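PDB 4K2E: transcriptional activator HlyU from Vibrio cholerae, which binds DNA as a winged-helix transcription factor of the ArsR family and switches on expression of the hemolysin gene hlyA. Local coordinates for residues 46-51 and 88-93. Residues are numbered along the deposited sequence; the frame is centred on the assembly and turned at random.
Sequences DNELSV and FYTLSS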
loop_
_atom_site.group_PDB
_atom_site.type_symbol
_atom_site.label_atom_id
_atom_site.label_comp_id
_atom_site.label_asym_id
_atom_site.label_seq_id
_atom_site.Cartn_x
_atom_site.Cartn_y
_atom_site.Cartn_z
ATOM N N ASP A 46 10.258 9.060 -11.615
ATOM C CA ASP A 46 11.012 9.531 -12.777
ATOM C C ASP A 46 11.602 10.942 -12.601
ATOM O O ASP A 46 11.782 11.643 -13.581
ATOM C CB ASP A 46 10.158 9.509 -14.056
ATOM C CG ASP A 46 9.825 8.101 -14.531
ATOM O OD1 ASP A 46 10.553 7.140 -14.188
ATOM O OD2 ASP A 46 8.827 7.967 -15.273
ATOM N N ASN A 47 11.896 11.350 -11.366
ATOM C CA ASN A 47 12.477 12.670 -11.096
ATOM C C ASN A 47 13.472 12.650 -9.961
ATOM O O ASN A 47 13.431 11.776 -9.105
ATOM C CB ASN A 47 11.406 13.682 -10.691
ATOM C CG ASN A 47 10.532 14.089 -11.824
ATOM O OD1 ASN A 47 10.873 14.988 -12.599
ATOM N ND2 ASN A 47 9.378 13.447 -11.931
ATOM N N GLU A 48 14.354 13.637 -9.947
ATOM C CA GLU A 48 15.152 13.916 -8.772
ATOM C C GLU A 48 14.730 15.304 -8.314
ATOM O O GLU A 48 14.775 16.264 -9.091
ATOM C CB GLU A 48 16.640 13.874 -9.113
ATOM C CG GLU A 48 17.557 13.848 -7.903
ATOM C CD GLU A 48 19.007 13.603 -8.276
ATOM O OE1 GLU A 48 19.480 14.225 -9.232
ATOM O OE2 GLU A 48 19.681 12.793 -7.611
ATOM N N LEU A 49 14.303 15.419 -7.065
ATOM C CA LEU A 49 13.783 16.683 -6.547
ATOM C C LEU A 49 14.529 17.062 -5.283
ATOM O O LEU A 49 14.866 16.203 -4.466
ATOM C CB LEU A 49 12.275 16.572 -6.240
ATOM C CG LEU A 49 11.386 16.364 -7.473
ATOM C CD1 LEU A 49 9.954 16.216 -7.062
ATOM C CD2 LEU A 49 11.519 17.500 -8.443
ATOM N N SER A 50 14.779 18.353 -5.120
ATOM C CA SER A 50 15.401 18.842 -3.910
ATOM C C SER A 50 14.384 18.897 -2.803
ATOM O O SER A 50 13.181 18.851 -3.051
ATOM C CB SER A 50 15.969 20.243 -4.136
ATOM O OG SER A 50 14.953 21.117 -4.591
ATOM N N VAL A 51 14.862 18.990 -1.570
ATOM C CA VAL A 51 13.981 19.120 -0.415
ATOM C C VAL A 51 13.193 20.440 -0.493
ATOM O O VAL A 51 12.010 20.501 -0.105
ATOM C CB VAL A 51 14.782 19.053 0.897
ATOM C CG1 VAL A 51 13.929 19.449 2.076
ATOM C CG2 VAL A 51 15.342 17.677 1.097
ATOM N N PHE A 88 19.094 16.126 -2.687
ATOM C CA PHE A 88 18.277 15.637 -3.782
ATOM C C PHE A 88 17.808 14.228 -3.501
ATOM O O PHE A 88 18.618 13.355 -3.208
ATOM C CB PHE A 88 19.099 15.582 -5.066
ATOM C CG PHE A 88 19.293 16.916 -5.719
ATOM C CD1 PHE A 88 18.201 17.608 -6.258
ATOM C CD2 PHE A 88 20.556 17.482 -5.802
ATOM C CE1 PHE A 88 18.376 18.842 -6.868
ATOM C CE2 PHE A 88 20.737 18.710 -6.401
ATOM C CZ PHE A 88 19.651 19.389 -6.942
ATOM N N TYR A 89 16.512 14.009 -3.664
ATOM C CA TYR A 89 15.901 12.708 -3.385
ATOM C C TYR A 89 15.466 12.005 -4.667
ATOM O O TYR A 89 15.000 12.669 -5.595
ATOM C CB TYR A 89 14.672 12.926 -2.498
ATOM C CG TYR A 89 15.030 13.078 -1.046
ATOM C CD1 TYR A 89 15.570 14.260 -0.547
ATOM C CD2 TYR A 89 14.864 12.022 -0.176
ATOM C CE1 TYR A 89 15.924 14.369 0.799
ATOM C CE2 TYR A 89 15.201 12.119 1.151
ATOM C CZ TYR A 89 15.717 13.290 1.642
ATOM O OH TYR A 89 16.043 13.334 2.973
ATOM N N THR A 90 15.600 10.676 -4.714
ATOM C CA THR A 90 15.030 9.894 -5.821
ATOM C C THR A 90 14.374 8.631 -5.234
ATOM O O THR A 90 14.676 8.253 -4.109
ATOM C CB THR A 90 16.097 9.402 -6.792
ATOM O OG1 THR A 90 17.242 8.993 -6.052
ATOM C CG2 THR A 90 16.519 10.489 -7.770
ATOM N N LEU A 91 13.529 7.948 -6.000
ATOM C CA LEU A 91 13.017 6.633 -5.534
ATOM C C LEU A 91 14.143 5.626 -5.579
ATOM O O LEU A 91 15.064 5.749 -6.399
ATOM C CB LEU A 91 11.897 6.153 -6.440
ATOM C CG LEU A 91 10.671 7.056 -6.471
ATOM C CD1 LEU A 91 9.582 6.439 -7.361
ATOM C CD2 LEU A 91 10.114 7.318 -5.070
ATOM N N SER A 92 14.048 4.596 -4.747
ATOM C CA SER A 92 15.121 3.633 -4.592
ATOM C C SER A 92 14.809 2.297 -5.264
ATOM O O SER A 92 15.317 1.992 -6.339
ATOM C CB SER A 92 15.338 3.352 -3.110
ATOM O OG SER A 92 14.281 2.521 -2.623
ATOM N N SER A 93 13.973 1.508 -4.606
ATOM C CA SER A 93 13.807 0.096 -4.950
ATOM C C SER A 93 12.949 -0.142 -6.183
ATOM O O SER A 93 12.129 0.699 -6.546
ATOM C CB SER A 93 13.189 -0.655 -3.772
ATOM O OG SER A 93 11.847 -0.250 -3.563
HETATM O O HOH W 1 13.263 8.908 -8.571
HETATM O O HOH W 2 18.919 11.494 -5.455
#
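L49 and Y89 face each other as an antiparallel hydrogen-bonded pair: Y89 N gives a nearly straight bond to L49 O (2.9 Å, 176° at the hydrogen), and L49 N returns a longer one to Y89 O at 3.2 Å. S50 and F88 follow as a non-hydrogen-bonded pair. Towards N47, on the other side of the L49-Y89 pair, the direct bonds give way to water, one molecule accepting a hydrogen bond from L91 N and donating one to N47 O.

On the face bearing S50 and F88, the E48 side chain packs between F88 and T90, with CG anti to the backbone N (chi1 -167°) and the chain extended to CD. E48 CG lies 3.7 Å from F88 CB and 3.5 Å from T90 CG2. The E48 and F88 side chains cross at about a right angle. E48 OE2 accepts from a second water, which also donates to F88 O and accepts from T90 OG1, while OE1 forms a salt bridge with R81. The F88 ring also reaches S50, its CE1 3.9 Å from S50 CB.

On the face of L49 and Y89, the Y89 ring meets V51, at the start of helix 51-58: V51 CG2 is 3.4 Å from Y89 CE1, the two side chains crossing obliquely; V51 also packs on L65 and L69 of helix 62-74.

This is the seam of the winged helix where short strand 49-50 is added to the edge of the wing hairpin. S50 OG caps E53 N at the start of helix 51-58, the first helix of the predicted helix-turn-helix, strand 86-91 lies in the middle of the sheet with 78-83 beyond it, and L91 packs on helix 94-108.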